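Long-range contact in uronate isomerase (Caulobacter crescentus, PDB 2Q01), which catalyses the interconversion of D-glucuronate and D-fructuronate, and of D-galacturonate and D-tagaturonate, in uronate metabolism: residues 5-17 and 120-134. Residues are numbered along the deposited sequence; the frame is centred on the assembly and turned at random.
Sequences RPLSFHEDRLFPS and NHVFSQVFGFTEFLE
Arg5 and Phe132 both set CG anti to their own backbone N (chi1 177° and -157°), and with the Arg5 chain extended from CG to NE the two side chains lie side by side. The guanidinium stacks flat over one ring face, CZ 3.8 Å from the ring centroid and planes 9° apart, a cation-pi pair. The backbones beneath are joined by a single beta bridge, Pro6 with Glu131: Phe132 N donates to Arg5 O (2.9 Å) and Leu7 N to Thr130 O (2.9 Å). Leu7 then carries CD1 to Phe123 CB (3.8 Å) and CD2 to Asn120 CB (4.0 Å). Further along, the Phe9 ring is sandwiched between Arg13 CD and the helix backbone at Asn120 and His121, its CE2 3.5 Å from His121 CA. The loop preceding helix 19-30 is thus joined to the end of helix 114-126 and the loop after it, at a subunit boundary. Arg5 NH2 also forms salt bridges with Asp450 and Glu453 of the second subunit. With an alanine here, that face of Phe132 would probably lose its cover and both carboxylates their arginine partner. One cation thus serves two interfaces, its face packing within the chain and its NH2 pairing with acids across the subunit boundary.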
ATOM      1  N   ARG B   5      -9.358   6.236  38.097  1.00 64.83           N
ATOM      2  CA  ARG B   5      -8.379   5.600  37.170  1.00 59.28           C
ATOM      3  C   ARG B   5      -7.243   6.570  36.822  1.00 55.67           C
ATOM      4  O   ARG B   5      -7.506   7.669  36.325  1.00 57.65           O
ATOM      5  CB  ARG B   5      -9.087   5.130  35.901  1.00 63.88           C
ATOM      6  CG  ARG B   5      -8.160   4.524  34.870  1.00 64.40           C
ATOM      7  CD  ARG B   5      -8.740   4.656  33.485  1.00 65.27           C
ATOM      8  NE  ARG B   5      -7.702   4.576  32.464  1.00 57.10           N
ATOM      9  CZ  ARG B   5      -7.936   4.338  31.178  1.00 52.32           C
ATOM     10  NH1 ARG B   5      -9.174   4.145  30.745  1.00 48.45           N
ATOM     11  NH2 ARG B   5      -6.928   4.286  30.322  1.00 51.53           N
ATOM     12  N   PRO B   6      -5.981   6.162  37.080  1.00 52.63           N
ATOM     13  CA  PRO B   6      -4.820   7.052  36.944  1.00 50.52           C
ATOM     14  C   PRO B   6      -4.372   7.336  35.506  1.00 53.85           C
ATOM     15  O   PRO B   6      -4.513   6.481  34.623  1.00 56.40           O
ATOM     16  CB  PRO B   6      -3.719   6.300  37.701  1.00 54.12           C
ATOM     17  CG  PRO B   6      -4.086   4.868  37.583  1.00 47.35           C
ATOM     18  CD  PRO B   6      -5.587   4.814  37.545  1.00 55.17           C
ATOM     19  N   LEU B   7      -3.841   8.537  35.285  1.00 49.42           N
ATOM     20  CA  LEU B   7      -3.212   8.874  34.014  1.00 50.28           C
ATOM     21  C   LEU B   7      -1.779   8.365  34.067  1.00 56.14           C
ATOM     22  O   LEU B   7      -0.907   8.985  34.677  1.00 56.22           O
ATOM     23  CB  LEU B   7      -3.233  10.387  33.757  1.00 51.49           C
ATOM     24  CG  LEU B   7      -3.410  10.940  32.330  1.00 43.67           C
ATOM     25  CD1 LEU B   7      -3.431  12.459  32.355  1.00 42.77           C
ATOM     26  CD2 LEU B   7      -2.366  10.458  31.335  1.00 52.21           C
ATOM     27  N   SER B   8      -1.553   7.222  33.432  1.00 63.63           N
ATOM     28  CA  SER B   8      -0.232   6.625  33.344  1.00 66.97           C
ATOM     29  C   SER B   8       0.378   6.944  31.980  1.00 67.71           C
ATOM     30  O   SER B   8       0.012   6.343  30.965  1.00 76.07           O
ATOM     31  CB  SER B   8      -0.321   5.112  33.567  1.00 68.53           C
ATOM     32  OG  SER B   8       0.954   4.504  33.475  1.00 85.81           O
ATOM     33  N   PHE B   9       1.294   7.908  31.961  1.00 58.20           N
ATOM     34  CA  PHE B   9       1.981   8.279  30.729  1.00 50.98           C
ATOM     35  C   PHE B   9       3.448   7.864  30.798  1.00 50.44           C
ATOM     36  O   PHE B   9       4.281   8.568  31.389  1.00 46.17           O
ATOM     37  CB  PHE B   9       1.831   9.776  30.450  1.00 41.99           C
ATOM     38  CG  PHE B   9       1.766  10.113  28.983  1.00 55.11           C
ATOM     39  CD1 PHE B   9       0.851   9.468  28.143  1.00 48.41           C
ATOM     40  CD2 PHE B   9       2.604  11.080  28.443  1.00 57.22           C
ATOM     41  CE1 PHE B   9       0.783   9.769  26.793  1.00 48.10           C
ATOM     42  CE2 PHE B   9       2.540  11.393  27.092  1.00 56.20           C
ATOM     43  CZ  PHE B   9       1.625  10.738  26.264  1.00 55.08           C
ATOM     44  N   HIS B  10       3.739   6.718  30.180  1.00 37.76           N
ATOM     45  CA  HIS B  10       4.999   5.989  30.361  1.00 41.16           C
ATOM     46  C   HIS B  10       6.180   6.642  29.653  1.00 42.13           C
ATOM     47  O   HIS B  10       6.014   7.262  28.607  1.00 50.53           O
ATOM     48  CB  HIS B  10       4.827   4.554  29.869  1.00 36.92           C
ATOM     49  CG  HIS B  10       5.799   3.580  30.463  1.00 54.68           C
ATOM     50  ND1 HIS B  10       7.032   3.322  29.904  1.00 57.14           N
ATOM     51  CD2 HIS B  10       5.704   2.777  31.549  1.00 54.04           C
ATOM     52  CE1 HIS B  10       7.660   2.411  30.626  1.00 57.90           C
ATOM     53  NE2 HIS B  10       6.875   2.063  31.629  1.00 65.24           N
ATOM     54  N   GLU B  11       7.369   6.485  30.232  1.00 53.16           N
ATOM     55  CA  GLU B  11       8.606   7.074  29.704  1.00 52.83           C
ATOM     56  C   GLU B  11       9.028   6.445  28.385  1.00 49.74           C
ATOM     57  O   GLU B  11       9.683   7.091  27.573  1.00 42.78           O
ATOM     58  CB  GLU B  11       9.765   6.888  30.686  1.00 56.91           C
ATOM     59  CG  GLU B  11       9.566   7.444  32.084  1.00 84.68           C
ATOM     60  CD  GLU B  11      10.741   7.123  33.002  1.00 97.42           C
ATOM     61  OE1 GLU B  11      10.838   7.738  34.085  1.00 91.58           O
ATOM     62  OE2 GLU B  11      11.570   6.257  32.639  1.00 98.50           O
ATOM     63  N   ASP B  12       8.669   5.175  28.199  1.00 48.30           N
ATOM     64  CA  ASP B  12       9.109   4.384  27.054  1.00 43.34           C
ATOM     65  C   ASP B  12       8.023   4.210  26.002  1.00 36.13           C
ATOM     66  O   ASP B  12       8.034   3.234  25.258  1.00 50.63           O
ATOM     67  CB  ASP B  12       9.587   3.007  27.517  1.00 49.08           C
ATOM     68  CG  ASP B  12      10.916   3.056  28.242  1.00 55.43           C
ATOM     69  OD1 ASP B  12      11.128   2.186  29.111  1.00 52.69           O
ATOM     70  OD2 ASP B  12      11.747   3.945  27.946  1.00 53.25           O
ATOM     71  N   ARG B  13       7.088   5.153  25.951  1.00 39.71           N
ATOM     72  CA  ARG B  13       6.004   5.124  24.975  1.00 41.86           C
ATOM     73  C   ARG B  13       6.540   5.229  23.545  1.00 44.56           C
ATOM     74  O   ARG B  13       7.545   5.902  23.296  1.00 38.45           O
ATOM     75  CB  ARG B  13       4.996   6.244  25.259  1.00 38.04           C
ATOM     76  CG  ARG B  13       5.606   7.631  25.272  1.00 39.10           C
ATOM     77  CD  ARG B  13       4.608   8.701  25.653  1.00 32.76           C
ATOM     78  NE  ARG B  13       5.227  10.025  25.694  1.00 38.06           N
ATOM     79  CZ  ARG B  13       5.884  10.522  26.738  1.00 45.99           C
ATOM     80  NH1 ARG B  13       6.018   9.812  27.851  1.00 51.37           N
ATOM     81  NH2 ARG B  13       6.412  11.735  26.671  1.00 41.56           N
ATOM     82  N   LEU B  14       5.878   4.526  22.624  1.00 41.39           N
ATOM     83  CA  LEU B  14       6.207   4.530  21.183  1.00 47.10           C
ATOM     84  C   LEU B  14       7.500   3.792  20.777  1.00 44.11           C
ATOM     85  O   LEU B  14       7.766   3.612  19.586  1.00 49.84           O
ATOM     86  CB  LEU B  14       6.148   5.954  20.576  1.00 37.34           C
ATOM     87  CG  LEU B  14       4.925   6.838  20.896  1.00 29.41           C
ATOM     88  CD1 LEU B  14       5.143   8.266  20.458  1.00 40.23           C
ATOM     89  CD2 LEU B  14       3.657   6.293  20.296  1.00 33.10           C
ATOM     90  N   PHE B  15       8.291   3.361  21.759  1.00 42.34           N
ATOM     91  CA  PHE B  15       9.469   2.526  21.500  1.00 34.29           C
ATOM     92  C   PHE B  15       9.005   1.082  21.350  1.00 35.28           C
ATOM     93  O   PHE B  15       8.012   0.698  21.972  1.00 29.90           O
ATOM     94  CB  PHE B  15      10.490   2.628  22.643  1.00 39.01           C
ATOM     95  CG  PHE B  15      11.019   4.015  22.880  1.00 39.16           C
ATOM     96  CD1 PHE B  15      11.175   4.924  21.826  1.00 34.75           C
ATOM     97  CD2 PHE B  15      11.380   4.410  24.164  1.00 26.15           C
ATOM     98  CE1 PHE B  15      11.660   6.208  22.056  1.00 26.02           C
ATOM     99  CE2 PHE B  15      11.874   5.698  24.409  1.00 35.44           C
ATOM    100  CZ  PHE B  15      12.013   6.599  23.355  1.00 34.14           C
ATOM    101  N   PRO B  16       9.713   0.273  20.532  1.00 36.79           N
ATOM    102  CA  PRO B  16       9.314  -1.128  20.352  1.00 35.90           C
ATOM    103  C   PRO B  16       9.431  -1.907  21.658  1.00 42.15           C
ATOM    104  O   PRO B  16      10.177  -1.504  22.550  1.00 43.32           O
ATOM    105  CB  PRO B  16      10.339  -1.659  19.342  1.00 42.34           C
ATOM    106  CG  PRO B  16      10.906  -0.453  18.687  1.00 45.95           C
ATOM    107  CD  PRO B  16      10.916   0.594  19.744  1.00 35.45           C
ATOM    108  N   SER B  17       8.692  -3.004  21.777  1.00 47.24           N
ATOM    109  CA  SER B  17       8.688  -3.774  23.021  1.00 47.74           C
ATOM    110  C   SER B  17       9.970  -4.585  23.224  1.00 49.32           C
ATOM    111  O   SER B  17      10.399  -4.792  24.366  1.00 56.28           O
ATOM    112  CB  SER B  17       7.468  -4.682  23.096  1.00 46.60           C
ATOM    113  OG  SER B  17       7.371  -5.283  24.376  1.00 45.33           O
ATOM    114  N   ASN B 120      -3.151  13.245  26.005  1.00 42.28           N
ATOM    115  CA  ASN B 120      -2.628  12.776  27.290  1.00 42.05           C
ATOM    116  C   ASN B 120      -1.249  13.339  27.618  1.00 39.73           C
ATOM    117  O   ASN B 120      -0.903  13.466  28.788  1.00 45.27           O
ATOM    118  CB  ASN B 120      -2.645  11.247  27.390  1.00 42.74           C
ATOM    119  CG  ASN B 120      -4.056  10.687  27.581  1.00 43.31           C
ATOM    120  OD1 ASN B 120      -4.886  11.265  28.289  1.00 44.16           O
ATOM    121  ND2 ASN B 120      -4.324   9.548  26.954  1.00 47.84           N
ATOM    122  N   HIS B 121      -0.476  13.678  26.586  1.00 38.62           N
ATOM    123  CA  HIS B 121       0.759  14.444  26.746  1.00 34.74           C
ATOM    124  C   HIS B 121       0.424  15.836  27.278  1.00 39.52           C
ATOM    125  O   HIS B 121       1.054  16.303  28.220  1.00 47.55           O
ATOM    126  CB  HIS B 121       1.518  14.520  25.414  1.00 39.10           C
ATOM    127  CG  HIS B 121       2.855  15.202  25.493  1.00 40.08           C
ATOM    128  ND1 HIS B 121       4.033  14.557  25.183  1.00 37.72           N
ATOM    129  CD2 HIS B 121       3.197  16.477  25.800  1.00 41.64           C
ATOM    130  CE1 HIS B 121       5.045  15.396  25.322  1.00 42.17           C
ATOM    131  NE2 HIS B 121       4.566  16.568  25.699  1.00 33.70           N
ATOM    132  N   VAL B 122      -0.578  16.483  26.688  1.00 39.89           N
ATOM    133  CA  VAL B 122      -1.007  17.820  27.119  1.00 45.90           C
ATOM    134  C   VAL B 122      -1.536  17.795  28.560  1.00 46.90           C
ATOM    135  O   VAL B 122      -1.182  18.649  29.372  1.00 51.91           O
ATOM    136  CB  VAL B 122      -2.067  18.424  26.152  1.00 41.14           C
ATOM    137  CG1 VAL B 122      -2.567  19.772  26.649  1.00 45.39           C
ATOM    138  CG2 VAL B 122      -1.483  18.587  24.764  1.00 45.64           C
ATOM    139  N   PHE B 123      -2.353  16.792  28.874  1.00 47.76           N
ATOM    140  CA  PHE B 123      -2.956  16.663  30.197  1.00 40.56           C
ATOM    141  C   PHE B 123      -1.922  16.411  31.285  1.00 40.55           C
ATOM    142  O   PHE B 123      -1.983  17.028  32.342  1.00 52.64           O
ATOM    143  CB  PHE B 123      -4.003  15.545  30.226  1.00 37.33           C
ATOM    144  CG  PHE B 123      -5.231  15.823  29.401  1.00 31.55           C
ATOM    145  CD1 PHE B 123      -5.978  14.769  28.887  1.00 35.87           C
ATOM    146  CD2 PHE B 123      -5.647  17.124  29.142  1.00 26.48           C
ATOM    147  CE1 PHE B 123      -7.121  15.006  28.126  1.00 34.09           C
ATOM    148  CE2 PHE B 123      -6.784  17.369  28.380  1.00 22.66           C
ATOM    149  CZ  PHE B 123      -7.522  16.308  27.874  1.00 31.34           C
ATOM    150  N   SER B 124      -0.969  15.521  31.012  1.00 44.78           N
ATOM    151  CA  SER B 124       0.014  15.106  32.013  1.00 46.67           C
ATOM    152  C   SER B 124       1.263  15.982  32.085  1.00 50.53           C
ATOM    153  O   SER B 124       1.795  16.197  33.174  1.00 56.80           O
ATOM    154  CB  SER B 124       0.418  13.646  31.809  1.00 46.77           C
ATOM    155  OG  SER B 124       1.149  13.489  30.610  1.00 60.75           O
ATOM    156  N   GLN B 125       1.733  16.476  30.939  1.00 49.20           N
ATOM    157  CA  GLN B 125       2.967  17.270  30.902  1.00 47.17           C
ATOM    158  C   GLN B 125       2.736  18.780  30.966  1.00 48.10           C
ATOM    159  O   GLN B 125       3.520  19.497  31.582  1.00 52.25           O
ATOM    160  CB  GLN B 125       3.821  16.937  29.668  1.00 54.93           C
ATOM    161  CG  GLN B 125       4.096  15.454  29.442  1.00 51.56           C
ATOM    162  CD  GLN B 125       4.984  14.853  30.506  1.00 61.48           C
ATOM    163  OE1 GLN B 125       4.642  13.836  31.107  1.00 66.44           O
ATOM    164  NE2 GLN B 125       6.129  15.482  30.751  1.00 71.34           N
ATOM    165  N   VAL B 126       1.680  19.267  30.318  1.00 48.46           N
ATOM    166  CA  VAL B 126       1.427  20.711  30.274  1.00 52.06           C
ATOM    167  C   VAL B 126       0.609  21.156  31.492  1.00 54.58           C
ATOM    168  O   VAL B 126       0.910  22.182  32.099  1.00 60.76           O
ATOM    169  CB  VAL B 126       0.773  21.166  28.922  1.00 47.41           C
ATOM    170  CG1 VAL B 126       0.649  22.681  28.839  1.00 51.36           C
ATOM    171  CG2 VAL B 126       1.573  20.658  27.738  1.00 43.93           C
ATOM    172  N   PHE B 127      -0.399  20.369  31.863  1.00 55.35           N
ATOM    173  CA  PHE B 127      -1.272  20.726  32.983  1.00 54.69           C
ATOM    174  C   PHE B 127      -0.993  19.978  34.280  1.00 61.02           C
ATOM    175  O   PHE B 127      -1.371  20.443  35.354  1.00 72.11           O
ATOM    176  CB  PHE B 127      -2.739  20.544  32.605  1.00 46.04           C
ATOM    177  CG  PHE B 127      -3.217  21.509  31.573  1.00 49.86           C
ATOM    178  CD1 PHE B 127      -3.558  21.069  30.304  1.00 47.44           C
ATOM    179  CD2 PHE B 127      -3.317  22.867  31.864  1.00 54.61           C
ATOM    180  CE1 PHE B 127      -3.996  21.963  29.341  1.00 42.00           C
ATOM    181  CE2 PHE B 127      -3.758  23.769  30.902  1.00 41.00           C
ATOM    182  CZ  PHE B 127      -4.095  23.318  29.643  1.00 41.48           C
ATOM    183  N   GLY B 128      -0.341  18.825  34.183  1.00 61.42           N
ATOM    184  CA  GLY B 128       0.005  18.040  35.361  1.00 58.99           C
ATOM    185  C   GLY B 128      -1.175  17.323  35.991  1.00 59.33           C
ATOM    186  O   GLY B 128      -1.249  17.211  37.214  1.00 66.83           O
ATOM    187  N   PHE B 129      -2.098  16.845  35.159  1.00 56.73           N
ATOM    188  CA  PHE B 129      -3.203  16.002  35.621  1.00 55.18           C
ATOM    189  C   PHE B 129      -2.700  14.624  36.026  1.00 54.48           C
ATOM    190  O   PHE B 129      -1.706  14.136  35.486  1.00 51.21           O
ATOM    191  CB  PHE B 129      -4.281  15.860  34.544  1.00 57.44           C
ATOM    192  CG  PHE B 129      -5.225  17.022  34.474  1.00 49.00           C
ATOM    193  CD1 PHE B 129      -5.076  17.993  33.498  1.00 52.77           C
ATOM    194  CD2 PHE B 129      -6.268  17.144  35.383  1.00 66.48           C
ATOM    195  CE1 PHE B 129      -5.946  19.075  33.427  1.00 48.71           C
ATOM    196  CE2 PHE B 129      -7.144  18.223  35.320  1.00 67.69           C
ATOM    197  CZ  PHE B 129      -6.978  19.191  34.338  1.00 62.41           C
ATOM    198  N   THR B 130      -3.395  14.003  36.975  1.00 57.63           N
ATOM    199  CA  THR B 130      -2.975  12.712  37.503  1.00 60.49           C
ATOM    200  C   THR B 130      -4.027  11.618  37.301  1.00 58.67           C
ATOM    201  O   THR B 130      -3.728  10.429  37.434  1.00 59.74           O
ATOM    202  CB  THR B 130      -2.531  12.815  38.990  1.00 67.31           C
ATOM    203  OG1 THR B 130      -2.083  11.532  39.443  1.00 86.24           O
ATOM    204  CG2 THR B 130      -3.669  13.301  39.889  1.00 72.96           C
ATOM    205  N   GLU B 131      -5.248  12.025  36.967  1.00 58.72           N
ATOM    206  CA  GLU B 131      -6.330  11.080  36.680  1.00 59.94           C
ATOM    207  C   GLU B 131      -6.733  11.142  35.207  1.00 51.61           C
ATOM    208  O   GLU B 131      -6.622  12.189  34.573  1.00 50.65           O
ATOM    209  CB  GLU B 131      -7.541  11.364  37.571  1.00 64.40           C
ATOM    210  CG  GLU B 131      -7.289  11.173  39.063  1.00 76.71           C
ATOM    211  CD  GLU B 131      -8.145  12.087  39.928  1.00 87.52           C
ATOM    212  OE1 GLU B 131      -9.265  12.453  39.507  1.00 85.58           O
ATOM    213  OE2 GLU B 131      -7.693  12.441  41.037  1.00 92.76           O
ATOM    214  N   PHE B 132      -7.194  10.011  34.678  1.00 47.38           N
ATOM    215  CA  PHE B 132      -7.610   9.896  33.283  1.00 44.76           C
ATOM    216  C   PHE B 132      -8.980  10.532  33.088  1.00 54.11           C
ATOM    217  O   PHE B 132      -9.860  10.402  33.946  1.00 57.99           O
ATOM    218  CB  PHE B 132      -7.663   8.424  32.877  1.00 38.60           C
ATOM    219  CG  PHE B 132      -7.533   8.187  31.399  1.00 50.69           C
ATOM    220  CD1 PHE B 132      -6.282   7.996  30.821  1.00 61.46           C
ATOM    221  CD2 PHE B 132      -8.662   8.132  30.584  1.00 60.79           C
ATOM    222  CE1 PHE B 132      -6.155   7.770  29.454  1.00 59.84           C
ATOM    223  CE2 PHE B 132      -8.545   7.909  29.214  1.00 53.09           C
ATOM    224  CZ  PHE B 132      -7.289   7.727  28.650  1.00 59.35           C
ATOM    225  N   LEU B 133      -9.144  11.205  31.953  1.00 55.74           N
ATOM    226  CA  LEU B 133     -10.389  11.879  31.614  1.00 50.42           C
ATOM    227  C   LEU B 133     -11.538  10.890  31.470  1.00 50.72           C
ATOM    228  O   LEU B 133     -11.451   9.916  30.722  1.00 49.28           O
ATOM    229  CB  LEU B 133     -10.227  12.687  30.326  1.00 49.60           C
ATOM    230  CG  LEU B 133     -10.838  14.091  30.324  1.00 44.91           C
ATOM    231  CD1 LEU B 133     -11.100  14.562  28.902  1.00 32.24           C
ATOM    232  CD2 LEU B 133     -12.116  14.121  31.148  1.00 34.95           C
ATOM    233  N   GLU B 134     -12.614  11.156  32.199  1.00 47.74           N
ATOM    234  CA  GLU B 134     -13.849  10.384  32.093  1.00 51.98           C
ATOM    235  C   GLU B 134     -15.055  11.312  32.213  1.00 56.32           C
ATOM    236  O   GLU B 134     -14.897  12.533  32.292  1.00 61.52           O
ATOM    237  CB  GLU B 134     -13.900   9.311  33.185  1.00 58.58           C
ATOM    238  CG  GLU B 134     -13.056   8.073  32.891  1.00 81.41           C
ATOM    239  CD  GLU B 134     -12.866   7.174  34.103  1.00 95.63           C
ATOM    240  OE1 GLU B 134     -12.055   6.226  34.012  1.00101.32           O
ATOM    241  OE2 GLU B 134     -13.520   7.414  35.143  1.00 91.90           O
TER
HETATM  242  O   HOH W   1       4.437  11.777  23.445  1.00 45.48           O